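Local coordinates for transcriptional regulator, MarR family (Listeria monocytogenes str. 4b, PDB 2QWW), which probably binds DNA as a dimer through winged helix-turn-helix domains and regulates transcription, as other repressors of the MarR family do, at residues I47-Y51 with T100-S104. Residues are numbered along the deposited sequence.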
loop_
_atom_site.group_PDB
_atom_site.type_symbol
_atom_site.label_atom_id
_atom_site.label_comp_id
_atom_site.label_asym_id
_atom_site.label_seq_id
_atom_site.Cartn_x
_atom_site.Cartn_y
_atom_site.Cartn_z
ATOM N N ILE A 47 -6.639 -6.461 -12.208
ATOM C CA ILE A 47 -6.081 -7.598 -12.941
ATOM C C ILE A 47 -5.604 -8.659 -11.969
ATOM O O ILE A 47 -5.878 -9.832 -12.155
ATOM C CB ILE A 47 -4.884 -7.184 -13.824
ATOM C CG1 ILE A 47 -5.328 -6.278 -14.971
ATOM C CG2 ILE A 47 -4.184 -8.410 -14.414
ATOM C CD1 ILE A 47 -5.994 -6.974 -16.121
ATOM N N ASN A 48 -4.921 -8.220 -10.918
ATOM C CA ASN A 48 -4.369 -9.107 -9.906
ATOM C C ASN A 48 -5.428 -9.825 -9.057
ATOM O O ASN A 48 -5.269 -11.008 -8.746
ATOM C CB ASN A 48 -3.356 -8.340 -9.051
ATOM C CG ASN A 48 -2.098 -7.940 -9.853
ATOM O OD1 ASN A 48 -1.657 -8.677 -10.741
ATOM N ND2 ASN A 48 -1.519 -6.775 -9.530
ATOM N N VAL A 49 -6.500 -9.125 -8.714
ATOM C CA VAL A 49 -7.621 -9.733 -8.017
ATOM C C VAL A 49 -8.250 -10.791 -8.914
ATOM O O VAL A 49 -8.513 -11.898 -8.477
ATOM C CB VAL A 49 -8.697 -8.709 -7.662
ATOM C CG1 VAL A 49 -9.973 -9.393 -7.194
ATOM C CG2 VAL A 49 -8.190 -7.710 -6.591
ATOM N N ILE A 50 -8.466 -10.459 -10.180
ATOM C CA ILE A 50 -9.108 -11.399 -11.112
ATOM C C ILE A 50 -8.237 -12.636 -11.352
ATOM O O ILE A 50 -8.744 -13.739 -11.623
ATOM C CB ILE A 50 -9.487 -10.700 -12.455
ATOM C CG1 ILE A 50 -10.500 -9.583 -12.218
ATOM C CG2 ILE A 50 -10.098 -11.673 -13.427
ATOM C CD1 ILE A 50 -10.800 -8.737 -13.459
ATOM N N TYR A 51 -6.927 -12.461 -11.270
ATOM C CA TYR A 51 -6.002 -13.561 -11.475
ATOM C C TYR A 51 -6.124 -14.596 -10.356
ATOM O O TYR A 51 -6.118 -15.793 -10.615
ATOM C CB TYR A 51 -4.563 -13.040 -11.532
ATOM C CG TYR A 51 -3.527 -14.092 -11.881
ATOM C CD1 TYR A 51 -3.638 -14.851 -13.044
ATOM C CD2 TYR A 51 -2.417 -14.297 -11.073
ATOM C CE1 TYR A 51 -2.686 -15.802 -13.377
ATOM C CE2 TYR A 51 -1.460 -15.245 -11.393
ATOM C CZ TYR A 51 -1.599 -15.996 -12.554
ATOM O OH TYR A 51 -0.645 -16.932 -12.882
ATOM N N THR A 100 -19.387 -11.963 -14.232
ATOM C CA THR A 100 -18.238 -12.701 -13.708
ATOM C C THR A 100 -17.111 -12.709 -14.732
ATOM O O THR A 100 -17.357 -12.809 -15.929
ATOM C CB THR A 100 -18.600 -14.131 -13.335
ATOM O OG1 THR A 100 -19.164 -14.787 -14.478
ATOM C CG2 THR A 100 -19.598 -14.145 -12.212
ATOM N N LEU A 101 -15.877 -12.696 -14.244
ATOM C CA LEU A 101 -14.715 -12.506 -15.098
ATOM C C LEU A 101 -13.534 -13.421 -14.840
ATOM O O LEU A 101 -13.287 -13.814 -13.699
ATOM C CB LEU A 101 -14.187 -11.080 -14.830
ATOM C CG LEU A 101 -15.160 -9.895 -14.906
ATOM C CD1 LEU A 101 -14.533 -8.653 -14.333
ATOM C CD2 LEU A 101 -15.616 -9.658 -16.338
ATOM N N LYS A 102 -12.782 -13.712 -15.905
ATOM C CA LYS A 102 -11.474 -14.367 -15.786
ATOM C C LYS A 102 -10.513 -13.592 -16.690
ATOM O O LYS A 102 -10.951 -12.889 -17.597
ATOM C CB LYS A 102 -11.502 -15.858 -16.148
ATOM C CG LYS A 102 -11.610 -16.218 -17.611
ATOM C CD LYS A 102 -11.537 -17.728 -17.758
ATOM C CE LYS A 102 -11.690 -18.215 -19.200
ATOM N NZ LYS A 102 -10.434 -18.140 -20.006
ATOM N N LEU A 103 -9.216 -13.701 -16.432
ATOM C CA LEU A 103 -8.213 -13.043 -17.269
ATOM C C LEU A 103 -7.940 -13.823 -18.521
ATOM O O LEU A 103 -7.913 -15.043 -18.494
ATOM C CB LEU A 103 -6.869 -12.948 -16.570
ATOM C CG LEU A 103 -6.767 -12.119 -15.306
ATOM C CD1 LEU A 103 -5.316 -12.053 -14.930
ATOM C CD2 LEU A 103 -7.321 -10.718 -15.521
ATOM N N SER A 104 -7.671 -13.106 -19.605
ATOM C CA SER A 104 -7.280 -13.733 -20.855
ATOM C C SER A 104 -5.821 -14.082 -20.617
ATOM O O SER A 104 -5.276 -13.787 -19.537
ATOM C CB SER A 104 -7.389 -12.746 -22.007
ATOM O OG SER A 104 -6.524 -11.649 -21.750
HETATM O O HOH W 1 -8.664 -15.238 -13.988
#
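Strand 100-103 runs across the 47-51 part of helix 41-52 almost at right angles: the axes of these short segments make 96° and approach to 7.6 Å. L101, the first residue of 100-104 to touch 47-51, directs its CA-to-CB bond toward it, and L101 CD1 lies 3.8 Å from I50 CD1; L61 of helix 58-65 packs on the same leucine. K102 turns its CA-to-CB bond away and loses just 8 Å², its backbone making the approach, with K102 C 3.8 Å from I50 CG2. The strand is central in a three-stranded antiparallel sheet, pairing with 56-57 and 85-87, which, with the preceding helices, identifies the winged helix-turn-helix domain of MarR proteins. L103 gives up most surface here, 112 Å². L103 CD2 meets I50 CG2 at 3.6 Å, while L103 CD1 sits 3.8 Å from I47 CG2 and 3.6 Å from Y51 CB. Water 1 joins the backbones, donating to I50 O (2.8 Å) and accepting from L103 N (2.9 Å). S104 occupies the N-cap of helix 105-115, its OG capping the helix by a hydrogen bond with G107 N.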